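Local coordinates for trichosurin (PDB 2RA6), which probably carries small hydrophobic molecules in possum milk whey as a dimeric lipocalin, and here holds 4-ethylphenol in its barrel, at residues R26-V31 / Q52-E57; V32-D37 / V124-F129; T96-Y101 / Y115-G120. The protein carries 1 engineered substitution. One frame throughout, in Å; residues are numbered along the deposited sequence.

Contact 1 of 3, residues R26-V31 / Q52-E57. With ZN (zinc ion), chain K.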
loop_
_atom_site.group_PDB
_atom_site.type_symbol
_atom_site.label_atom_id
_atom_site.label_comp_id
_atom_site.label_asym_id
_atom_site.label_seq_id
_atom_site.Cartn_x
_atom_site.Cartn_y
_atom_site.Cartn_z
ATOM N N ARG B 26 -23.458 3.052 -1.760
ATOM C CA ARG B 26 -24.636 3.453 -1.004
ATOM C C ARG B 26 -24.510 3.180 0.493
ATOM O O ARG B 26 -23.578 3.655 1.135
ATOM C CB ARG B 26 -25.880 2.758 -1.558
ATOM C CG ARG B 26 -25.680 1.303 -1.921
ATOM C CD ARG B 26 -26.994 0.687 -2.369
ATOM N NE ARG B 26 -26.817 -0.637 -2.956
ATOM C CZ ARG B 26 -26.233 -0.863 -4.129
ATOM N NH1 ARG B 26 -25.764 0.149 -4.849
ATOM N NH2 ARG B 26 -26.126 -2.105 -4.583
ATOM N N HIS B 27 -25.460 2.409 1.021
ATOM C CA HIS B 27 -25.558 2.032 2.437
ATOM C C HIS B 27 -24.472 1.065 2.916
ATOM O O HIS B 27 -24.403 -0.063 2.442
ATOM C CB HIS B 27 -26.923 1.375 2.669
ATOM C CG HIS B 27 -27.323 1.275 4.108
ATOM N ND1 HIS B 27 -27.957 2.297 4.777
ATOM C CD2 HIS B 27 -27.213 0.256 4.996
ATOM C CE1 HIS B 27 -28.225 1.914 6.014
ATOM N NE2 HIS B 27 -27.784 0.679 6.170
ATOM N N TRP B 28 -23.643 1.494 3.869
ATOM C CA TRP B 28 -22.586 0.630 4.406
ATOM C C TRP B 28 -22.456 0.744 5.921
ATOM O O TRP B 28 -22.906 1.716 6.524
ATOM C CB TRP B 28 -21.227 0.970 3.788
ATOM C CG TRP B 28 -21.127 0.668 2.337
ATOM C CD1 TRP B 28 -21.168 1.564 1.305
ATOM C CD2 TRP B 28 -20.977 -0.624 1.741
ATOM N NE1 TRP B 28 -21.049 0.911 0.104
ATOM C CE2 TRP B 28 -20.933 -0.433 0.341
ATOM C CE3 TRP B 28 -20.876 -1.925 2.254
ATOM C CZ2 TRP B 28 -20.792 -1.499 -0.558
ATOM C CZ3 TRP B 28 -20.735 -2.986 1.357
ATOM C CH2 TRP B 28 -20.696 -2.764 -0.034
ATOM N N HIS B 29 -21.830 -0.271 6.516
ATOM C CA HIS B 29 -21.560 -0.333 7.952
ATOM C C HIS B 29 -20.123 -0.800 8.149
ATOM O O HIS B 29 -19.648 -1.685 7.433
ATOM C CB HIS B 29 -22.449 -1.370 8.643
ATOM C CG HIS B 29 -23.886 -0.985 8.738
ATOM N ND1 HIS B 29 -24.430 -0.419 9.870
ATOM C CD2 HIS B 29 -24.896 -1.087 7.842
ATOM C CE1 HIS B 29 -25.714 -0.186 9.667
ATOM N NE2 HIS B 29 -26.018 -0.580 8.443
ATOM N N THR B 30 -19.428 -0.227 9.127
ATOM C CA THR B 30 -18.074 -0.687 9.405
ATOM C C THR B 30 -18.246 -1.919 10.293
ATOM O O THR B 30 -18.906 -1.857 11.328
ATOM C CB THR B 30 -17.259 0.385 10.138
ATOM O OG1 THR B 30 -17.034 1.494 9.258
ATOM C CG2 THR B 30 -15.914 -0.180 10.591
ATOM N N VAL B 31 -17.650 -3.034 9.882
ATOM C CA VAL B 31 -17.772 -4.285 10.619
ATOM C C VAL B 31 -16.468 -4.677 11.314
ATOM O O VAL B 31 -16.484 -5.121 12.461
ATOM C CB VAL B 31 -18.228 -5.406 9.671
ATOM C CG1 VAL B 31 -18.376 -6.716 10.432
ATOM C CG2 VAL B 31 -19.565 -5.012 9.032
ATOM N N GLN B 52 -21.205 5.324 6.960
ATOM C CA GLN B 52 -22.665 5.341 6.909
ATOM C C GLN B 52 -23.080 5.173 5.451
ATOM O O GLN B 52 -24.031 4.453 5.143
ATOM C CB GLN B 52 -23.210 6.666 7.461
ATOM C CG GLN B 52 -22.754 7.015 8.886
ATOM C CD GLN B 52 -23.195 5.995 9.927
ATOM O OE1 GLN B 52 -24.389 5.741 10.105
ATOM N NE2 GLN B 52 -22.230 5.412 10.627
ATOM N N ASN B 53 -22.370 5.840 4.549
ATOM C CA ASN B 53 -22.678 5.721 3.137
ATOM C C ASN B 53 -21.569 6.225 2.234
ATOM O O ASN B 53 -20.721 7.019 2.642
ATOM C CB ASN B 53 -23.988 6.445 2.811
ATOM C CG ASN B 53 -24.015 7.860 3.319
ATOM O OD1 ASN B 53 -23.232 8.706 2.888
ATOM N ND2 ASN B 53 -24.922 8.131 4.249
ATOM N N ILE B 54 -21.566 5.726 1.007
ATOM C CA ILE B 54 -20.581 6.124 0.017
ATOM C C ILE B 54 -21.332 6.487 -1.247
ATOM O O ILE B 54 -22.182 5.726 -1.716
ATOM C CB ILE B 54 -19.598 4.981 -0.303
ATOM C CG1 ILE B 54 -18.786 4.625 0.947
ATOM C CG2 ILE B 54 -18.669 5.398 -1.435
ATOM C CD1 ILE B 54 -17.855 3.427 0.755
ATOM N N THR B 55 -21.039 7.666 -1.780
ATOM C CA THR B 55 -21.676 8.121 -3.008
ATOM C C THR B 55 -20.582 8.348 -4.034
ATOM O O THR B 55 -19.609 9.051 -3.771
ATOM C CB THR B 55 -22.444 9.437 -2.793
ATOM O OG1 THR B 55 -23.467 9.240 -1.808
ATOM C CG2 THR B 55 -23.083 9.888 -4.096
ATOM N N VAL B 56 -20.739 7.739 -5.202
ATOM C CA VAL B 56 -19.754 7.882 -6.263
ATOM C C VAL B 56 -20.103 9.062 -7.164
ATOM O O VAL B 56 -21.197 9.122 -7.727
ATOM C CB VAL B 56 -19.678 6.604 -7.125
ATOM C CG1 VAL B 56 -18.615 6.760 -8.199
ATOM C CG2 VAL B 56 -19.373 5.399 -6.244
ATOM N N GLU B 57 -19.169 10.001 -7.291
ATOM C CA GLU B 57 -19.367 11.177 -8.129
ATOM C C GLU B 57 -18.112 11.466 -8.943
ATOM O O GLU B 57 -17.028 11.638 -8.386
ATOM C CB GLU B 57 -19.704 12.402 -7.274
ATOM C CG GLU B 57 -19.801 13.693 -8.080
ATOM C CD GLU B 57 -19.866 14.935 -7.211
ATOM O OE1 GLU B 57 -19.880 16.052 -7.773
ATOM O OE2 GLU B 57 -19.903 14.799 -5.971
HETATM ZN ZN ZN K . -27.887 -0.509 7.754
#

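Contact 2 of 3, residues V32-D37 / V124-F129. With ZN (zinc ion), chain L.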
loop_
_atom_site.group_PDB
_atom_site.type_symbol
_atom_site.label_atom_id
_atom_site.label_comp_id
_atom_site.label_asym_id
_atom_site.label_seq_id
_atom_site.Cartn_x
_atom_site.Cartn_y
_atom_site.Cartn_z
ATOM N N VAL B 32 -15.346 -4.502 10.622
ATOM C CA VAL B 32 -14.045 -4.822 11.201
ATOM C C VAL B 32 -13.020 -3.761 10.821
ATOM O O VAL B 32 -13.019 -3.255 9.703
ATOM C CB VAL B 32 -13.519 -6.201 10.724
ATOM C CG1 VAL B 32 -12.265 -6.587 11.529
ATOM C CG2 VAL B 32 -14.595 -7.267 10.908
ATOM N N LEU B 33 -12.171 -3.408 11.781
ATOM C CA LEU B 33 -11.101 -2.444 11.576
ATOM C C LEU B 33 -9.831 -3.181 11.986
ATOM O O LEU B 33 -9.851 -4.002 12.906
ATOM C CB LEU B 33 -11.287 -1.223 12.482
ATOM C CG LEU B 33 -12.454 -0.273 12.197
ATOM C CD1 LEU B 33 -12.544 0.778 13.301
ATOM C CD2 LEU B 33 -12.261 0.389 10.844
ATOM N N ALA B 34 -8.735 -2.905 11.298
ATOM C CA ALA B 34 -7.464 -3.540 11.626
ATOM C C ALA B 34 -6.383 -2.553 11.260
ATOM O O ALA B 34 -6.517 -1.797 10.300
ATOM C CB ALA B 34 -7.295 -4.837 10.845
ATOM N N SER B 35 -5.315 -2.525 12.045
ATOM C CA SER B 35 -4.248 -1.584 11.762
ATOM C C SER B 35 -2.919 -2.025 12.314
ATOM O O SER B 35 -2.854 -2.789 13.276
ATOM C CB SER B 35 -4.582 -0.211 12.345
ATOM O OG SER B 35 -3.555 0.735 12.065
ATOM N N SER B 36 -1.863 -1.523 11.688
ATOM C CA SER B 36 -0.508 -1.809 12.120
ATOM C C SER B 36 -0.273 -1.083 13.447
ATOM O O SER B 36 0.606 -1.463 14.222
ATOM C CB SER B 36 0.487 -1.341 11.051
ATOM O OG SER B 36 0.210 -0.019 10.635
ATOM N N ASP B 37 -1.063 -0.043 13.703
ATOM C CA ASP B 37 -0.973 0.718 14.949
ATOM C C ASP B 37 -2.371 0.739 15.558
ATOM O O ASP B 37 -3.237 1.502 15.119
ATOM C CB ASP B 37 -0.509 2.151 14.680
ATOM C CG ASP B 37 -0.191 2.911 15.961
ATOM O OD1 ASP B 37 -0.916 2.731 16.957
ATOM O OD2 ASP B 37 0.783 3.691 15.953
ATOM N N VAL B 124 -0.777 1.028 8.060
ATOM C CA VAL B 124 -1.814 0.439 7.246
ATOM C C VAL B 124 -3.057 0.300 8.106
ATOM O O VAL B 124 -2.997 -0.112 9.267
ATOM C CB VAL B 124 -1.391 -0.941 6.691
ATOM C CG1 VAL B 124 -1.167 -1.927 7.826
ATOM C CG2 VAL B 124 -2.459 -1.461 5.735
ATOM N N VAL B 125 -4.187 0.694 7.537
ATOM C CA VAL B 125 -5.464 0.583 8.221
ATOM C C VAL B 125 -6.366 -0.132 7.229
ATOM O O VAL B 125 -6.546 0.325 6.101
ATOM C CB VAL B 125 -6.076 1.968 8.565
ATOM C CG1 VAL B 125 -7.418 1.787 9.261
ATOM C CG2 VAL B 125 -5.127 2.752 9.469
ATOM N N ALA B 126 -6.906 -1.267 7.645
ATOM C CA ALA B 126 -7.786 -2.046 6.793
ATOM C C ALA B 126 -9.204 -1.933 7.327
ATOM O O ALA B 126 -9.440 -2.027 8.531
ATOM C CB ALA B 126 -7.337 -3.502 6.775
ATOM N N ASN B 127 -10.147 -1.724 6.419
ATOM C CA ASN B 127 -11.545 -1.574 6.786
ATOM C C ASN B 127 -12.396 -2.612 6.071
ATOM O O ASN B 127 -12.237 -2.810 4.873
ATOM C CB ASN B 127 -12.052 -0.186 6.367
ATOM C CG ASN B 127 -11.347 0.953 7.087
ATOM O OD1 ASN B 127 -11.940 1.621 7.932
ATOM N ND2 ASN B 127 -10.083 1.183 6.748
ATOM N N LEU B 128 -13.281 -3.276 6.806
ATOM C CA LEU B 128 -14.195 -4.242 6.204
ATOM C C LEU B 128 -15.606 -3.699 6.416
ATOM O O LEU B 128 -16.059 -3.535 7.557
ATOM C CB LEU B 128 -14.063 -5.618 6.859
ATOM C CG LEU B 128 -14.965 -6.709 6.262
ATOM C CD1 LEU B 128 -14.573 -7.017 4.831
ATOM C CD2 LEU B 128 -14.866 -7.975 7.127
ATOM N N PHE B 129 -16.289 -3.404 5.308
ATOM C CA PHE B 129 -17.648 -2.869 5.360
ATOM C C PHE B 129 -18.677 -3.891 4.913
ATOM O O PHE B 129 -18.422 -4.684 4.001
ATOM C CB PHE B 129 -17.821 -1.666 4.430
ATOM C CG PHE B 129 -16.927 -0.502 4.730
ATOM C CD1 PHE B 129 -16.359 -0.322 5.987
ATOM C CD2 PHE B 129 -16.715 0.458 3.754
ATOM C CE1 PHE B 129 -15.594 0.809 6.261
ATOM C CE2 PHE B 129 -15.958 1.587 4.013
ATOM C CZ PHE B 129 -15.395 1.764 5.273
HETATM ZN ZN ZN L . 1.223 4.895 17.484
#

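Contact 3 of 3, residues T96-Y101 / Y115-G120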
loop_
_atom_site.group_PDB
_atom_site.type_symbol
_atom_site.label_atom_id
_atom_site.label_comp_id
_atom_site.label_asym_id
_atom_site.label_seq_id
_atom_site.Cartn_x
_atom_site.Cartn_y
_atom_site.Cartn_z
ATOM N N THR B 96 -1.556 11.993 4.303
ATOM C CA THR B 96 -2.012 11.576 2.984
ATOM C C THR B 96 -2.231 10.068 3.002
ATOM O O THR B 96 -1.630 9.361 3.810
ATOM C CB THR B 96 -0.990 11.937 1.875
ATOM O OG1 THR B 96 0.239 11.238 2.096
ATOM C CG2 THR B 96 -0.722 13.438 1.866
ATOM N N ASN B 97 -3.095 9.577 2.117
ATOM C CA ASN B 97 -3.392 8.148 2.073
ATOM C C ASN B 97 -3.542 7.602 0.668
ATOM O O ASN B 97 -4.125 8.250 -0.203
ATOM C CB ASN B 97 -4.719 7.849 2.778
ATOM C CG ASN B 97 -4.771 8.370 4.190
ATOM O OD1 ASN B 97 -4.415 7.671 5.139
ATOM N ND2 ASN B 97 -5.231 9.607 4.341
ATOM N N ASP B 98 -2.996 6.414 0.445
ATOM C CA ASP B 98 -3.198 5.734 -0.823
ATOM C C ASP B 98 -4.240 4.715 -0.386
ATOM O O ASP B 98 -4.014 3.945 0.550
ATOM C CB ASP B 98 -1.928 5.047 -1.317
ATOM C CG ASP B 98 -1.038 5.990 -2.097
ATOM O OD1 ASP B 98 -1.553 6.669 -3.016
ATOM O OD2 ASP B 98 0.168 6.052 -1.809
ATOM N N VAL B 99 -5.393 4.742 -1.040
ATOM C CA VAL B 99 -6.502 3.864 -0.691
ATOM C C VAL B 99 -6.775 2.842 -1.777
ATOM O O VAL B 99 -6.906 3.197 -2.951
ATOM C CB VAL B 99 -7.789 4.694 -0.483
ATOM C CG1 VAL B 99 -8.931 3.787 -0.055
ATOM C CG2 VAL B 99 -7.549 5.788 0.554
ATOM N N TYR B 100 -6.863 1.574 -1.391
ATOM C CA TYR B 100 -7.142 0.519 -2.361
ATOM C C TYR B 100 -8.431 -0.211 -2.010
ATOM O O TYR B 100 -8.651 -0.597 -0.865
ATOM C CB TYR B 100 -5.993 -0.493 -2.427
ATOM C CG TYR B 100 -4.704 0.053 -3.000
ATOM C CD1 TYR B 100 -3.796 0.738 -2.197
ATOM C CD2 TYR B 100 -4.397 -0.115 -4.348
ATOM C CE1 TYR B 100 -2.608 1.244 -2.725
ATOM C CE2 TYR B 100 -3.218 0.385 -4.886
ATOM C CZ TYR B 100 -2.328 1.063 -4.071
ATOM O OH TYR B 100 -1.159 1.560 -4.602
ATOM N N TYR B 101 -9.283 -0.388 -3.010
ATOM C CA TYR B 101 -10.551 -1.082 -2.837
ATOM C C TYR B 101 -10.455 -2.510 -3.373
ATOM O O TYR B 101 -9.850 -2.740 -4.420
ATOM C CB TYR B 101 -11.661 -0.346 -3.594
ATOM C CG TYR B 101 -12.907 -1.176 -3.825
ATOM C CD1 TYR B 101 -13.799 -1.439 -2.790
ATOM C CD2 TYR B 101 -13.191 -1.696 -5.083
ATOM C CE1 TYR B 101 -14.950 -2.198 -3.004
ATOM C CE2 TYR B 101 -14.335 -2.455 -5.310
ATOM C CZ TYR B 101 -15.209 -2.698 -4.270
ATOM O OH TYR B 101 -16.356 -3.426 -4.496
ATOM N N TYR B 115 -3.170 3.172 3.124
ATOM C CA TYR B 115 -1.748 3.261 3.396
ATOM C C TYR B 115 -1.628 4.729 3.775
ATOM O O TYR B 115 -1.668 5.615 2.918
ATOM C CB TYR B 115 -0.927 2.926 2.151
ATOM C CG TYR B 115 -0.940 1.445 1.846
ATOM C CD1 TYR B 115 -0.318 0.538 2.709
ATOM C CD2 TYR B 115 -1.615 0.944 0.735
ATOM C CE1 TYR B 115 -0.373 -0.832 2.472
ATOM C CE2 TYR B 115 -1.675 -0.429 0.490
ATOM C CZ TYR B 115 -1.052 -1.305 1.367
ATOM O OH TYR B 115 -1.108 -2.662 1.142
ATOM N N ASN B 116 -1.520 4.965 5.076
ATOM C CA ASN B 116 -1.444 6.309 5.631
ATOM C C ASN B 116 -0.017 6.788 5.840
ATOM O O ASN B 116 0.815 6.067 6.384
ATOM C CB ASN B 116 -2.217 6.346 6.959
ATOM C CG ASN B 116 -2.035 7.653 7.715
ATOM O OD1 ASN B 116 -1.288 7.713 8.697
ATOM N ND2 ASN B 116 -2.707 8.708 7.259
ATOM N N TYR B 117 0.252 8.008 5.389
ATOM C CA TYR B 117 1.566 8.623 5.531
ATOM C C TYR B 117 1.359 9.802 6.471
ATOM O O TYR B 117 0.734 10.800 6.101
ATOM C CB TYR B 117 2.064 9.102 4.167
ATOM C CG TYR B 117 1.961 8.039 3.094
ATOM C CD1 TYR B 117 2.729 6.878 3.159
ATOM C CD2 TYR B 117 1.076 8.185 2.025
ATOM C CE1 TYR B 117 2.618 5.889 2.187
ATOM C CE2 TYR B 117 0.958 7.196 1.044
ATOM C CZ TYR B 117 1.735 6.053 1.138
ATOM O OH TYR B 117 1.636 5.071 0.181
ATOM N N HIS B 118 1.867 9.665 7.691
ATOM C CA HIS B 118 1.732 10.692 8.716
ATOM C C HIS B 118 3.097 11.010 9.312
ATOM O O HIS B 118 3.747 10.136 9.880
ATOM C CB HIS B 118 0.803 10.199 9.827
ATOM C CG HIS B 118 0.414 11.265 10.803
ATOM N ND1 HIS B 118 -0.503 12.244 10.498
ATOM C CD2 HIS B 118 0.836 11.519 12.063
ATOM C CE1 HIS B 118 -0.631 13.062 11.531
ATOM N NE2 HIS B 118 0.171 12.643 12.492
ATOM N N ASP B 119 3.516 12.263 9.184
ATOM C CA ASP B 119 4.806 12.706 9.704
ATOM C C ASP B 119 5.942 11.781 9.271
ATOM O O ASP B 119 6.806 11.420 10.071
ATOM C CB ASP B 119 4.774 12.798 11.237
ATOM C CG ASP B 119 3.750 13.796 11.745
ATOM O OD1 ASP B 119 3.496 14.804 11.050
ATOM O OD2 ASP B 119 3.208 13.580 12.850
ATOM N N GLY B 120 5.921 11.391 7.999
ATOM C CA GLY B 120 6.962 10.529 7.461
ATOM C C GLY B 120 6.878 9.060 7.833
ATOM O O GLY B 120 7.749 8.272 7.452
#

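Contact 1 of 3, residues R26-V31 / Q52-E57
The closed end of the lipocalin barrel, where Arg26-His27-Trp28 takes the place of the family's Gly-X-Trp motif and leads into the first strand, is the setting in which Arg26 and Trp28 meet Gln52 and Ile54. One beta bridge, His27 with Asn53, joins the two backbones. Ile54 N donates to Arg26 O at 2.9 Å, lying in the carbonyl plane on a lone pair, and the same Arg26 O receives a CA-H contact from Asn53. Trp28 N gives a straight bond (176°) to Gln52 O, although the donor stands 55° out of that carbonyl plane. Between the side chains, Trp28 CD1 meets Ile54 CD1 at 3.8 Å; the five-membered part of the indole thus rests against the isoleucine tip. On the other side of the chain His27 NE2 and His29 NE2 both bind the same zinc ion, each at 2.0 Å, with two further ligand atoms from elsewhere. The histidines stand two residues apart, and their rings converge on the metal. Gln52 and Asn53 form a classic beta bulge opposite Phe64 of strand 60-69. Trp28 also packs on Phe129 of strand 121-130 and makes a cation-pi contact with Arg131, while Ile54 touches Phe112 of strand 109-118.

Contact 2 of 3, residues V32-D37 / V124-F129
Val32-Leu128 and Ala34-Ala126 are the hydrogen-bonded pairs of an antiparallel ladder in the lipocalin beta-barrel; Leu33-Asn127 between them and Ser35-Val125 beyond Ala34-Ala126 are non-hydrogen-bonded pairs. The strand axes run at 168° and approach to 4.6 Å. Each hydrogen-bonded pair makes two backbone bonds; the shortest is Ala126 N to Ala34 O, 2.7 Å. CA-H...O contacts from Leu33, Ser35 and Val125 fill the intervals.

Apolar packing pairs Val32 with Leu128 and Ala34 with Ala126. The first two run alongside each other in the same direction, with CG2 of the valine 3.9 Å from CD2 of the leucine. Together these four residues form the face covered by helix 137-148, whose Phe143 touches Val32 and Ala126. On the face of Leu33 and Asn127, a methyl stands next to a polar oxygen, Leu33 CD2 lying 3.2 Å from Asn127 OD1, and Phe129 farther along touches the bound 4-ethylphenol.

Polar side chains finish the ladder at Ser35-Ser36. Ser35 OG accepts from Asp37 N at 3.1 Å, an ST turn, and lies 3.0 Å from Val124 O; an alanine here would probably leave Asp37 N without this acceptor and allow the turn to shift. Asp37 OD2 binds a zinc ion at 2.0 Å, with one further ligand atom from elsewhere in the structure. Val124 O accepts from Ser36 N. With chi1 of 49° Ser36 OG sits between the backbone N and the carbonyl carbon, turned toward Val124 N; it is bonded to Asn123 OD1 as well and receives Val124 N at 2.9 Å, with an N-H...O angle of 167°.

Contact 3 of 3, residues T96-Y101 / Y115-G120
Tyr117 reaches across to Asp98 in a beta hairpin of the barrel, and its hydroxyl donates to Asp98 OD2 at 2.7 Å on the anti lone pair of that oxygen. Carboxylate and ring planes stand 80° apart, with the carboxylate carbon at the ring's edge and in its plane. CG of Tyr117 is anti to its carbonyl carbon (chi1 -50°), and the ring beyond it touches both Asp98 and Thr96. Thr96 OG1, hydrogen-bonded to Arg150 O of the second subunit, meets this ring near its plane, 3.2 Å from Tyr117 CD2, the two side chains crossing at about a right angle. Tyr115 O lies 3.6 Å above one face of the Tyr117 ring, offset toward its rim.

Tyr100 and Tyr115 touch by their rims, with no overlap of faces: their planes are at 77°, and Tyr100 CE1 approaches Tyr115 CD2 to 3.6 Å. On the opposite face of the sheet Asn116 ND2 donates to Asn97 OD1 at 2.9 Å. The acceptor lies nearly in the amide plane of Asn116, whereas the donor stands above the carbonyl plane of Asn97, whose ND2 bonds to Tyr93 O. Backbone bonds in both directions link Thr96 with Tyr117 and Asp98 with Tyr115.

The polar groups also serve the homodimer. Asp98 OD2 forms a salt bridge with Arg150 of the second subunit, and the hydroxyls of Tyr115 and Tyr117 bond to Tyr117 and Tyr115 of that subunit. Within the chain, Tyr115 packs on Val124 of strand 121-130 and Tyr100 on Gln88 of strand 88-92, the sheet neighbours on either side of the hairpin.

How the contacts relate
All three contacts belong to one antiparallel sheet that curls into the lipocalin barrel. Contacts 1 and 2 share strand 29-35, their centres about 16 Å apart, and are joined by Val31 N to Leu128 O (2.9 Å, a probable hydrogen bond). Contacts 2 and 3 lie on neighbouring strands, their centres about 12 Å apart, where Val124 packs on Tyr115; contacts 1 and 3, centres about 20 Å apart, do not touch. Along the chain contacts 1 and 2 interleave, whereas contact 3 falls wholly between the two segments of contact 2. The segment leading into strand 29-35 is bridged to strand 49-57, while the strand itself pairs with 121-130, and contacts 2 and 3 both touch the second subunit.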